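Local coordinates for protein TSSL (PDB 4ACK) that probably serves as a structural component of the type VI secretion system, the machine that exports virulence proteins, through its all-helical cytoplasmic domain, at residues A[58-63]-A[107-112]; A[94-97]-A[101-104]; A[65-70]-A[130-135]. One frame throughout, in Å; residues are numbered along the deposited sequence.

How the contacts relate
Helix 55-79 supplies one side of contacts 1 and 3. Following the chain from the N terminus, its early turns, 58-63, meet 107-112 of helix 99-112 and close contact 1, while the adjoining turns, 65-70, reach further along the chain to 130-135 in contact 3. Because their segments alternate, contacts 1 and 3 cross. Contact 2, between 94-97 and 101-104, is a short local closure lying within both larger loops. It touches each neighbour: K59 and F63 meet Y102 and R96, and V103 packs on A67 and F132. Contacts 1 and 3 thus tie helix 99-112 and the loop after helix 118-129 to helix 55-79, and contact 2 holds the loop before helix 99-112 to that helix.

Contact 1: A[58-63]-A[107-112]; sequences CKYIVF and TDNILS
Y60 reaches across from helix 55-79 with its phenol end and meets N109 of helix 99-112, while its CD2 rests against I110. The polar part is a single hydrogen bond, in which N109 ND2 donates to Y60 OH at 2.9 Å. It is moderately bent, 152° at the hydrogen, and the hydroxyl oxygen sits slightly tilted from the amide plane. Ring and amide are turned well away from coplanarity, and the two side chains cross at about a right angle. Beside this bond, Y60 CD2 packs on I110 CG2 at 3.8 Å, an apolar touch. In I110, CG1 lies between the backbone N and the carbonyl carbon (chi1 74°), which leaves the CG2 methyl anti to the carbonyl carbon and facing Y60. The hydroxyl of the buried Y60 is thus engaged by the partly exposed amide of N109. One turn on, S112 OG bonds N109 O, tying the donor's own backbone to the last residue of the helix. Around the pair, I110 also packs on I152 of helix 143-153, and I61, on the neighbouring position to Y60, leans on helices 30-52 and 118-129.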
ATOM      1  N   CYS A  58     -10.244   0.248  -8.367  1.00 28.58           N
ATOM      2  CA  CYS A  58      -9.045  -0.559  -8.442  0.50 29.64           C
ATOM      3  C   CYS A  58      -7.839   0.262  -7.961  1.00 29.75           C
ATOM      4  O   CYS A  58      -7.067  -0.197  -7.119  1.00 29.82           O
ATOM      5  CB  CYS A  58      -8.829  -1.061  -9.854  0.50 29.04           C
ATOM      6  SG  CYS A  58     -10.128  -2.249 -10.387  0.50 33.66           S
ATOM      7  N   LYS A  59      -7.705   1.482  -8.480  1.00 29.47           N
ATOM      8  CA  LYS A  59      -6.670   2.398  -7.944  1.00 27.60           C
ATOM      9  C   LYS A  59      -6.769   2.637  -6.436  1.00 25.86           C
ATOM     10  O   LYS A  59      -5.755   2.662  -5.750  1.00 26.85           O
ATOM     11  CB  LYS A  59      -6.655   3.727  -8.706  1.00 26.56           C
ATOM     12  CG  LYS A  59      -5.770   4.839  -8.038  1.00 28.94           C
ATOM     13  CD  LYS A  59      -5.712   6.083  -8.961  1.00 32.37           C
ATOM     14  CE  LYS A  59      -7.030   6.916  -8.729  1.00 33.09           C
ATOM     15  NZ  LYS A  59      -6.896   8.226  -9.307  1.00 37.39           N
ATOM     16  N   TYR A  60      -7.962   2.797  -5.892  1.00 24.50           N
ATOM     17  CA  TYR A  60      -8.047   3.040  -4.483  1.00 24.67           C
ATOM     18  C   TYR A  60      -7.542   1.865  -3.632  1.00 24.90           C
ATOM     19  O   TYR A  60      -7.260   1.998  -2.438  1.00 24.03           O
ATOM     20  CB  TYR A  60      -9.470   3.377  -4.085  1.00 25.35           C
ATOM     21  CG  TYR A  60      -9.918   4.791  -4.425  1.00 27.57           C
ATOM     22  CD1 TYR A  60      -9.113   5.659  -5.206  1.00 27.40           C
ATOM     23  CD2 TYR A  60     -11.166   5.231  -4.014  1.00 27.82           C
ATOM     24  CE1 TYR A  60      -9.521   6.933  -5.490  1.00 29.30           C
ATOM     25  CE2 TYR A  60     -11.603   6.521  -4.298  1.00 31.89           C
ATOM     26  CZ  TYR A  60     -10.781   7.359  -5.023  1.00 33.48           C
ATOM     27  OH  TYR A  60     -11.244   8.631  -5.257  1.00 35.79           O
ATOM     28  N   ILE A  61      -7.518   0.680  -4.217  1.00 25.59           N
ATOM     29  CA  ILE A  61      -7.152  -0.493  -3.470  1.00 25.05           C
ATOM     30  C   ILE A  61      -5.658  -0.701  -3.722  1.00 25.85           C
ATOM     31  O   ILE A  61      -4.949  -0.920  -2.790  1.00 27.00           O
ATOM     32  CB  ILE A  61      -7.940  -1.721  -3.982  1.00 25.30           C
ATOM     33  CG1 ILE A  61      -9.387  -1.617  -3.547  1.00 27.64           C
ATOM     34  CG2 ILE A  61      -7.294  -3.075  -3.510  1.00 20.41           C
ATOM     35  CD1 ILE A  61     -10.295  -2.459  -4.486  1.00 33.33           C
ATOM     36  N   VAL A  62      -5.196  -0.590  -4.970  1.00 25.40           N
ATOM     37  CA  VAL A  62      -3.820  -0.916  -5.280  1.00 27.35           C
ATOM     38  C   VAL A  62      -2.813   0.267  -5.005  1.00 28.78           C
ATOM     39  O   VAL A  62      -1.684   0.033  -4.636  1.00 26.71           O
ATOM     40  CB  VAL A  62      -3.702  -1.365  -6.751  1.00 28.31           C
ATOM     41  CG1 VAL A  62      -2.193  -1.558  -7.251  1.00 24.67           C
ATOM     42  CG2 VAL A  62      -4.561  -2.646  -6.954  1.00 27.76           C
ATOM     43  N   PHE A  63      -3.215   1.516  -5.237  1.00 28.79           N
ATOM     44  CA  PHE A  63      -2.237   2.606  -4.967  1.00 28.59           C
ATOM     45  C   PHE A  63      -1.704   2.613  -3.496  1.00 28.07           C
ATOM     46  O   PHE A  63      -0.518   2.762  -3.286  1.00 28.82           O
ATOM     47  CB  PHE A  63      -2.827   3.958  -5.302  1.00 28.50           C
ATOM     48  CG  PHE A  63      -1.862   5.076  -5.078  1.00 28.68           C
ATOM     49  CD1 PHE A  63      -1.717   5.648  -3.802  1.00 26.99           C
ATOM     50  CD2 PHE A  63      -1.046   5.498  -6.121  1.00 26.62           C
ATOM     51  CE1 PHE A  63      -0.789   6.695  -3.601  1.00 27.94           C
ATOM     52  CE2 PHE A  63      -0.092   6.552  -5.924  1.00 29.65           C
ATOM     53  CZ  PHE A  63       0.025   7.127  -4.678  1.00 27.74           C
ATOM     54  N   THR A 107      -8.398   7.829   1.476  1.00 24.75           N
ATOM     55  CA  THR A 107      -9.086   7.465   2.693  1.00 26.59           C
ATOM     56  C   THR A 107     -10.253   8.445   2.970  1.00 29.01           C
ATOM     57  O   THR A 107     -11.352   7.992   3.302  1.00 27.85           O
ATOM     58  CB  THR A 107      -8.119   7.400   3.878  1.00 26.16           C
ATOM     59  OG1 THR A 107      -7.034   6.467   3.560  1.00 30.10           O
ATOM     60  CG2 THR A 107      -8.833   6.980   5.170  1.00 26.82           C
ATOM     61  N   ASP A 108     -10.009   9.774   2.818  1.00 30.22           N
ATOM     62  CA  ASP A 108     -11.089  10.765   2.850  1.00 31.99           C
ATOM     63  C   ASP A 108     -12.239  10.371   1.917  1.00 30.61           C
ATOM     64  O   ASP A 108     -13.367  10.422   2.299  1.00 31.33           O
ATOM     65  CB  ASP A 108     -10.604  12.178   2.424  1.00 31.54           C
ATOM     66  CG  ASP A 108      -9.635  12.789   3.430  1.00 33.63           C
ATOM     67  OD1 ASP A 108      -9.686  12.458   4.624  1.00 34.59           O
ATOM     68  OD2 ASP A 108      -8.772  13.566   2.992  1.00 38.07           O
ATOM     69  N   ASN A 109     -11.930  10.032   0.685  1.00 30.61           N
ATOM     70  CA  ASN A 109     -12.959   9.702  -0.257  1.00 31.92           C
ATOM     71  C   ASN A 109     -13.786   8.486   0.155  1.00 33.56           C
ATOM     72  O   ASN A 109     -15.020   8.600   0.270  1.00 34.18           O
ATOM     73  CB  ASN A 109     -12.376   9.523  -1.616  1.00 32.07           C
ATOM     74  CG  ASN A 109     -11.814  10.846  -2.191  1.00 36.63           C
ATOM     75  OD1 ASN A 109     -12.009  11.913  -1.607  1.00 36.63           O
ATOM     76  ND2 ASN A 109     -11.133  10.768  -3.339  1.00 36.63           N
ATOM     77  N   ILE A 110     -13.132   7.364   0.469  1.00 32.61           N
ATOM     78  CA  ILE A 110     -13.893   6.154   0.850  1.00 32.37           C
ATOM     79  C   ILE A 110     -14.606   6.348   2.149  1.00 34.06           C
ATOM     80  O   ILE A 110     -15.600   5.689   2.410  1.00 33.82           O
ATOM     81  CB  ILE A 110     -13.039   4.895   0.885  1.00 31.54           C
ATOM     82  CG1 ILE A 110     -12.100   4.827   2.104  1.00 28.56           C
ATOM     83  CG2 ILE A 110     -12.318   4.763  -0.428  1.00 29.27           C
ATOM     84  CD1 ILE A 110     -11.228   3.475   2.091  1.00 31.81           C
ATOM     85  N   LEU A 111     -14.125   7.284   2.974  1.00 35.55           N
ATOM     86  CA  LEU A 111     -14.814   7.496   4.257  1.00 36.90           C
ATOM     87  C   LEU A 111     -16.019   8.454   4.156  1.00 37.91           C
ATOM     88  O   LEU A 111     -16.891   8.442   5.027  1.00 36.48           O
ATOM     89  CB  LEU A 111     -13.866   7.949   5.404  1.00 36.00           C
ATOM     90  CG  LEU A 111     -12.944   6.928   6.112  1.00 33.71           C
ATOM     91  CD1 LEU A 111     -11.999   7.703   6.991  1.00 33.65           C
ATOM     92  CD2 LEU A 111     -13.735   5.902   6.998  1.00 32.84           C
ATOM     93  N   SER A 112     -15.979   9.354   3.205  1.00 40.25           N
ATOM     94  CA  SER A 112     -17.043  10.293   2.963  1.00 44.75           C
ATOM     95  C   SER A 112     -18.309   9.710   2.373  1.00 47.40           C
ATOM     96  O   SER A 112     -19.383  10.065   2.757  1.00 48.28           O
ATOM     97  CB  SER A 112     -16.557  11.470   2.156  1.00 43.82           C
ATOM     98  OG  SER A 112     -16.650  11.200   0.809  1.00 48.59           O
TER

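Contact 2: A[94-97]-A[101-104]; sequences YDRK and EYVF
A cation-pi stack between R96 and Y102 joins the loop that follows helix 89-94 to the first turn of helix 99-112, within the all-helical DotU domain. The contact is local in sequence: the arginine sits just before the helix begins and folds back over a tyrosine of that helix. Its guanidinium lies almost flat on the ring, with the planes 7° apart and the group centres separated by 3.6 Å. R96 CZ stands nearly above the ring centroid, 11° off the ring normal, which makes this a stack over the face and not an approach to the edge. The geometry would let the positive charge, spread over the three nitrogens, meet the pi cloud broadside.

Two features put the group there. The arginine chain turns about the CG-CD bond (chi3 -65°), bringing the guanidinium over the tyrosine, and R96 NE makes a salt bridge with D98, a second-shell partner that would restrain its rotation. Y102 is held by K59 NZ of helix 55-79, hydrogen-bonded to its hydroxyl, and by F63, which meets its ring edge-to-face and also touches R96. Arginine and tyrosine are therefore each held at their polar parts by other residues, while their flat surfaces meet. Across the stack, the nitrogens are spread over different parts of the ring: R96 NH2 lies 3.5 Å from Y102 CD1, and R96 NH1 comes within 3.5 Å of Y102 CZ.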
ATOM      1  N   TYR A  94       1.081   4.357 -11.435  1.00 40.92           N
ATOM      2  CA  TYR A  94       0.037   5.341 -11.241  1.00 40.43           C
ATOM      3  C   TYR A  94       0.514   6.766 -11.491  1.00 41.02           C
ATOM      4  O   TYR A  94      -0.202   7.746 -11.265  1.00 39.98           O
ATOM      5  CB  TYR A  94      -0.571   5.185  -9.847  1.00 38.36           C
ATOM      6  CG  TYR A  94      -1.541   4.038  -9.830  1.00 37.81           C
ATOM      7  CD1 TYR A  94      -2.705   4.059 -10.641  1.00 35.30           C
ATOM      8  CD2 TYR A  94      -1.272   2.899  -9.078  1.00 34.31           C
ATOM      9  CE1 TYR A  94      -3.590   2.973 -10.664  1.00 34.54           C
ATOM     10  CE2 TYR A  94      -2.131   1.821  -9.084  1.00 35.59           C
ATOM     11  CZ  TYR A  94      -3.292   1.858  -9.872  1.00 37.96           C
ATOM     12  OH  TYR A  94      -4.125   0.763  -9.855  1.00 41.70           O
ATOM     13  N   ASP A  95       1.752   6.844 -11.937  1.00 41.88           N
ATOM     14  CA  ASP A  95       2.333   8.055 -12.447  1.00 43.72           C
ATOM     15  C   ASP A  95       2.322   9.189 -11.453  1.00 42.80           C
ATOM     16  O   ASP A  95       2.172  10.340 -11.839  1.00 44.47           O
ATOM     17  CB  ASP A  95       1.626   8.491 -13.739  1.00 44.78           C
ATOM     18  CG  ASP A  95       2.614   9.019 -14.771  1.00 50.79           C
ATOM     19  OD1 ASP A  95       3.341   8.162 -15.346  0.70 53.28           O
ATOM     20  OD2 ASP A  95       2.701  10.267 -14.965  0.70 52.39           O
ATOM     21  N   ARG A  96       2.453   8.878 -10.170  1.00 41.66           N
ATOM     22  CA  ARG A  96       2.562   9.925  -9.173  1.00 40.18           C
ATOM     23  C   ARG A  96       3.416   9.421  -8.030  1.00 40.31           C
ATOM     24  O   ARG A  96       3.651   8.204  -7.906  1.00 40.32           O
ATOM     25  CB  ARG A  96       1.196  10.426  -8.718  1.00 40.67           C
ATOM     26  CG  ARG A  96       0.343   9.385  -7.980  1.00 39.76           C
ATOM     27  CD  ARG A  96      -1.102   9.856  -7.894  1.00 38.94           C
ATOM     28  NE  ARG A  96      -1.212  11.056  -7.089  1.00 38.67           N
ATOM     29  CZ  ARG A  96      -2.289  11.822  -7.009  1.00 37.25           C
ATOM     30  NH1 ARG A  96      -3.374  11.547  -7.712  1.00 40.49           N
ATOM     31  NH2 ARG A  96      -2.269  12.882  -6.231  1.00 39.80           N
ATOM     32  N   LYS A  97       3.909  10.351  -7.214  1.00 38.69           N
ATOM     33  CA  LYS A  97       4.869   9.983  -6.208  1.00 38.49           C
ATOM     34  C   LYS A  97       4.549  10.686  -4.889  1.00 36.63           C
ATOM     35  O   LYS A  97       5.383  10.793  -4.035  1.00 36.16           O
ATOM     36  CB  LYS A  97       6.313  10.244  -6.719  1.00 39.34           C
ATOM     37  CG  LYS A  97       6.706  11.701  -6.770  1.00 42.81           C
ATOM     38  CD  LYS A  97       7.913  11.966  -7.682  1.00 50.23           C
ATOM     39  CE  LYS A  97       8.521  13.315  -7.352  1.00 51.11           C
ATOM     40  NZ  LYS A  97       9.672  13.588  -8.245  1.00 55.80           N
ATOM     41  N   GLU A 101       0.748  11.630   1.108  1.00 27.63           N
ATOM     42  CA  GLU A 101      -0.513  12.435   1.093  1.00 28.64           C
ATOM     43  C   GLU A 101      -1.703  11.765   0.394  1.00 26.71           C
ATOM     44  O   GLU A 101      -2.806  11.790   0.901  1.00 26.57           O
ATOM     45  CB  GLU A 101      -0.240  13.795   0.382  1.00 29.46           C
ATOM     46  CG  GLU A 101       0.626  14.646   1.344  1.00 34.24           C
ATOM     47  CD  GLU A 101       1.066  16.007   0.839  0.50 39.67           C
ATOM     48  OE1 GLU A 101       0.928  16.292  -0.380  0.50 35.99           O
ATOM     49  OE2 GLU A 101       1.562  16.781   1.714  0.50 41.39           O
ATOM     50  N   TYR A 102      -1.481  11.222  -0.792  1.00 25.59           N
ATOM     51  CA  TYR A 102      -2.596  10.779  -1.614  1.00 26.53           C
ATOM     52  C   TYR A 102      -3.368   9.583  -0.970  1.00 27.17           C
ATOM     53  O   TYR A 102      -4.610   9.469  -1.058  1.00 27.88           O
ATOM     54  CB  TYR A 102      -2.121  10.498  -3.057  1.00 26.50           C
ATOM     55  CG  TYR A 102      -3.284  10.225  -3.997  1.00 29.15           C
ATOM     56  CD1 TYR A 102      -4.382  11.078  -4.048  1.00 29.86           C
ATOM     57  CD2 TYR A 102      -3.311   9.059  -4.791  1.00 30.29           C
ATOM     58  CE1 TYR A 102      -5.474  10.789  -4.935  1.00 30.69           C
ATOM     59  CE2 TYR A 102      -4.358   8.768  -5.634  1.00 30.07           C
ATOM     60  CZ  TYR A 102      -5.442   9.633  -5.705  1.00 32.61           C
ATOM     61  OH  TYR A 102      -6.474   9.332  -6.577  1.00 36.43           O
ATOM     62  N   VAL A 103      -2.662   8.729  -0.240  1.00 27.06           N
ATOM     63  CA  VAL A 103      -3.379   7.654   0.523  1.00 25.43           C
ATOM     64  C   VAL A 103      -4.425   8.251   1.444  1.00 24.54           C
ATOM     65  O   VAL A 103      -5.512   7.684   1.619  1.00 23.92           O
ATOM     66  CB  VAL A 103      -2.378   6.788   1.323  1.00 24.86           C
ATOM     67  CG1 VAL A 103      -3.060   5.962   2.444  1.00 24.30           C
ATOM     68  CG2 VAL A 103      -1.490   5.988   0.393  1.00 24.01           C
ATOM     69  N   PHE A 104      -4.118   9.369   2.105  1.00 24.88           N
ATOM     70  CA  PHE A 104      -5.136   9.931   3.016  1.00 24.45           C
ATOM     71  C   PHE A 104      -6.204  10.702   2.271  1.00 26.24           C
ATOM     72  O   PHE A 104      -7.368  10.769   2.711  1.00 26.57           O
ATOM     73  CB  PHE A 104      -4.515  10.734   4.178  1.00 25.05           C
ATOM     74  CG  PHE A 104      -3.615   9.884   5.026  1.00 25.09           C
ATOM     75  CD1 PHE A 104      -4.149   9.051   5.996  1.00 25.99           C
ATOM     76  CD2 PHE A 104      -2.230   9.874   4.793  1.00 27.19           C
ATOM     77  CE1 PHE A 104      -3.324   8.210   6.771  1.00 26.52           C
ATOM     78  CE2 PHE A 104      -1.404   9.081   5.546  1.00 27.42           C
ATOM     79  CZ  PHE A 104      -1.954   8.236   6.557  1.00 27.17           C
TER

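Contact 3: A[65-70]-A[130-135]; sequences LLAYVD and NDFYGK
The Schellman motif that ends helix 118-129 brings N130 and F132 against Y68 and A67 on the buried part of helix 55-79. Y68 is the hub on the helix. Its ring turns an edge to the loop, and Y68 CE2 comes to 3.3 Å from N130 O, with the carbonyl oxygen near the ring plane. This is a close approach of an aromatic edge to a backbone carbonyl. At the far end of the same ring, Y68 OH lies 3.5 Å from N130 CB, so the ring edge and hydroxyl of Y68 meet the carbonyl oxygen and CB of N130. The amide at the end of that side chain is turned steeply against the ring, its plane 79° away, and N130 ND2 is instead hydrogen-bonded to L126 O, back in the helix that has just ended.

In the motif itself, D131 is the C-prime residue with positive phi; F132 N bonds to I127 O and D131 N to L128 O. The turn at D131 leads the chain out of the helix into F132, which faces helix 55-79. F132, with CG anti to its own N (chi1 -175°), points its ring at the helix, where F132 CD1 is 3.7 Å from Y68 CA and F132 CE1 is 3.7 Å from A67 O. The carbonyl oxygen meets the ring's edge, near its plane, while A67 CB touches F132 CE1 more loosely at 4.2 Å. The helix therefore offers both backbone and methyl to the phenylalanine. G134 N lies over one ring face of F132 and is also hydrogen-bonded to E71 OE1, while Y133 N bonds to E71 OE2.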
ATOM      1  N   LEU A  65      -1.333   0.242  -1.437  1.00 28.68           N
ATOM      2  CA  LEU A  65      -0.462  -0.885  -1.168  1.00 27.61           C
ATOM      3  C   LEU A  65       0.875  -0.586  -1.739  1.00 26.45           C
ATOM      4  O   LEU A  65       1.885  -0.857  -1.099  1.00 27.32           O
ATOM      5  CB  LEU A  65      -1.033  -2.199  -1.762  1.00 27.78           C
ATOM      6  CG  LEU A  65      -0.116  -3.406  -1.660  1.00 29.37           C
ATOM      7  CD1 LEU A  65      -0.001  -3.699  -0.153  1.00 29.34           C
ATOM      8  CD2 LEU A  65      -0.771  -4.577  -2.443  1.00 33.41           C
ATOM      9  N   LEU A  66       0.923  -0.022  -2.934  1.00 27.12           N
ATOM     10  CA  LEU A  66       2.206   0.410  -3.507  1.00 28.48           C
ATOM     11  C   LEU A  66       2.937   1.492  -2.709  1.00 30.14           C
ATOM     12  O   LEU A  66       4.200   1.505  -2.647  1.00 30.00           O
ATOM     13  CB  LEU A  66       2.024   0.983  -4.895  1.00 28.35           C
ATOM     14  CG  LEU A  66       1.278   0.133  -5.922  1.00 34.23           C
ATOM     15  CD1 LEU A  66       1.303   0.820  -7.288  1.00 35.56           C
ATOM     16  CD2 LEU A  66       1.822  -1.273  -6.021  1.00 37.87           C
ATOM     17  N   ALA A  67       2.172   2.456  -2.210  1.00 29.93           N
ATOM     18  CA  ALA A  67       2.710   3.509  -1.375  1.00 30.51           C
ATOM     19  C   ALA A  67       3.254   2.939  -0.049  1.00 31.08           C
ATOM     20  O   ALA A  67       4.274   3.419   0.468  1.00 31.40           O
ATOM     21  CB  ALA A  67       1.631   4.531  -1.077  1.00 30.32           C
ATOM     22  N   TYR A  68       2.557   1.953   0.523  1.00 31.03           N
ATOM     23  CA  TYR A  68       3.045   1.286   1.689  1.00 30.41           C
ATOM     24  C   TYR A  68       4.422   0.580   1.387  1.00 32.32           C
ATOM     25  O   TYR A  68       5.406   0.746   2.147  1.00 31.07           O
ATOM     26  CB  TYR A  68       2.000   0.324   2.223  1.00 31.29           C
ATOM     27  CG  TYR A  68       2.568  -0.737   3.162  1.00 31.57           C
ATOM     28  CD1 TYR A  68       3.113  -1.960   2.655  1.00 35.20           C
ATOM     29  CD2 TYR A  68       2.684  -0.483   4.517  1.00 34.12           C
ATOM     30  CE1 TYR A  68       3.714  -2.923   3.526  1.00 36.00           C
ATOM     31  CE2 TYR A  68       3.259  -1.412   5.404  1.00 37.65           C
ATOM     32  CZ  TYR A  68       3.758  -2.639   4.913  1.00 39.10           C
ATOM     33  OH  TYR A  68       4.277  -3.518   5.835  1.00 41.76           O
ATOM     34  N   VAL A  69       4.491  -0.182   0.283  1.00 31.93           N
ATOM     35  CA  VAL A  69       5.717  -0.876  -0.090  1.00 32.73           C
ATOM     36  C   VAL A  69       6.852   0.145  -0.333  1.00 34.21           C
ATOM     37  O   VAL A  69       7.953   0.009   0.227  1.00 32.80           O
ATOM     38  CB  VAL A  69       5.563  -1.727  -1.346  1.00 32.08           C
ATOM     39  CG1 VAL A  69       6.923  -2.300  -1.723  1.00 35.04           C
ATOM     40  CG2 VAL A  69       4.550  -2.883  -1.115  1.00 32.46           C
ATOM     41  N   ASP A  70       6.579   1.143  -1.175  1.00 33.75           N
ATOM     42  CA  ASP A  70       7.523   2.211  -1.402  1.00 35.60           C
ATOM     43  C   ASP A  70       8.031   2.830  -0.098  1.00 35.88           C
ATOM     44  O   ASP A  70       9.233   3.056   0.026  1.00 35.49           O
ATOM     45  CB  ASP A  70       6.934   3.294  -2.275  1.00 35.73           C
ATOM     46  CG  ASP A  70       6.838   2.890  -3.714  1.00 38.03           C
ATOM     47  OD1 ASP A  70       7.480   1.878  -4.142  1.00 41.53           O
ATOM     48  OD2 ASP A  70       6.094   3.590  -4.439  1.00 36.11           O
ATOM     49  N   ASN A 130      -0.058  -2.295   9.606  1.00 35.11           N
ATOM     50  CA  ASN A 130       1.385  -2.424   9.325  1.00 34.57           C
ATOM     51  C   ASN A 130       2.258  -1.130   9.314  1.00 33.80           C
ATOM     52  O   ASN A 130       3.314  -1.091   8.662  1.00 34.14           O
ATOM     53  CB  ASN A 130       1.573  -3.271   8.077  1.00 35.24           C
ATOM     54  CG  ASN A 130       1.189  -4.735   8.359  1.00 39.57           C
ATOM     55  OD1 ASN A 130       2.038  -5.494   8.828  1.00 41.82           O
ATOM     56  ND2 ASN A 130      -0.115  -5.074   8.244  1.00 34.07           N
ATOM     57  N   ASP A 131       1.813  -0.107  10.052  1.00 34.02           N
ATOM     58  CA  ASP A 131       2.595   1.117  10.336  1.00 33.05           C
ATOM     59  C   ASP A 131       2.896   1.981   9.128  1.00 31.71           C
ATOM     60  O   ASP A 131       3.986   2.574   9.050  1.00 32.20           O
ATOM     61  CB  ASP A 131       3.868   0.783  11.122  1.00 34.68           C
ATOM     62  CG  ASP A 131       3.529   0.110  12.436  1.00 37.35           C
ATOM     63  OD1 ASP A 131       2.454   0.391  12.983  1.00 42.92           O
ATOM     64  OD2 ASP A 131       4.297  -0.723  12.906  1.00 45.81           O
ATOM     65  N   PHE A 132       1.959   2.025   8.174  1.00 28.20           N
ATOM     66  CA  PHE A 132       1.971   3.114   7.212  1.00 27.96           C
ATOM     67  C   PHE A 132       1.729   4.449   7.949  1.00 25.46           C
ATOM     68  O   PHE A 132       0.763   4.601   8.709  1.00 25.29           O
ATOM     69  CB  PHE A 132       0.929   2.934   6.108  1.00 26.78           C
ATOM     70  CG  PHE A 132       1.010   3.984   5.031  1.00 27.83           C
ATOM     71  CD1 PHE A 132       2.038   3.965   4.078  1.00 27.09           C
ATOM     72  CD2 PHE A 132       0.091   5.025   5.004  1.00 26.03           C
ATOM     73  CE1 PHE A 132       2.105   4.935   3.063  1.00 25.18           C
ATOM     74  CE2 PHE A 132       0.163   6.034   4.036  1.00 23.08           C
ATOM     75  CZ  PHE A 132       1.150   5.970   3.037  1.00 23.30           C
ATOM     76  N   TYR A 133       2.625   5.385   7.705  1.00 25.85           N
ATOM     77  CA  TYR A 133       2.605   6.725   8.341  1.00 27.99           C
ATOM     78  C   TYR A 133       2.338   7.844   7.321  1.00 27.65           C
ATOM     79  O   TYR A 133       1.657   8.816   7.629  1.00 28.93           O
ATOM     80  CB  TYR A 133       3.938   7.019   9.034  1.00 27.47           C
ATOM     81  CG  TYR A 133       4.263   6.054  10.136  1.00 31.57           C
ATOM     82  CD1 TYR A 133       3.266   5.571  10.990  1.00 33.34           C
ATOM     83  CD2 TYR A 133       5.557   5.600  10.323  1.00 33.18           C
ATOM     84  CE1 TYR A 133       3.577   4.667  12.019  1.00 33.37           C
ATOM     85  CE2 TYR A 133       5.863   4.706  11.366  1.00 36.40           C
ATOM     86  CZ  TYR A 133       4.863   4.257  12.198  1.00 33.66           C
ATOM     87  OH  TYR A 133       5.156   3.360  13.196  1.00 38.04           O
ATOM     88  N   GLY A 134       2.860   7.666   6.123  1.00 26.29           N
ATOM     89  CA  GLY A 134       2.778   8.632   5.060  1.00 25.58           C
ATOM     90  C   GLY A 134       3.190   9.986   5.587  1.00 26.26           C
ATOM     91  O   GLY A 134       4.251  10.103   6.191  1.00 26.89           O
ATOM     92  N   LYS A 135       2.324  10.984   5.429  1.00 25.01           N
ATOM     93  CA  LYS A 135       2.672  12.419   5.711  1.00 25.67           C
ATOM     94  C   LYS A 135       2.827  12.588   7.193  1.00 24.88           C
ATOM     95  O   LYS A 135       3.367  13.587   7.688  1.00 24.87           O
ATOM     96  CB  LYS A 135       1.583  13.366   5.142  1.00 25.12           C
ATOM     97  CG  LYS A 135       0.223  13.186   5.822  1.00 28.16           C
ATOM     98  CD  LYS A 135      -0.845  13.788   4.913  1.00 35.99           C
ATOM     99  CE  LYS A 135      -1.869  14.580   5.694  1.00 37.49           C
ATOM    100  NZ  LYS A 135      -3.167  14.800   4.887  1.00 43.72           N
TER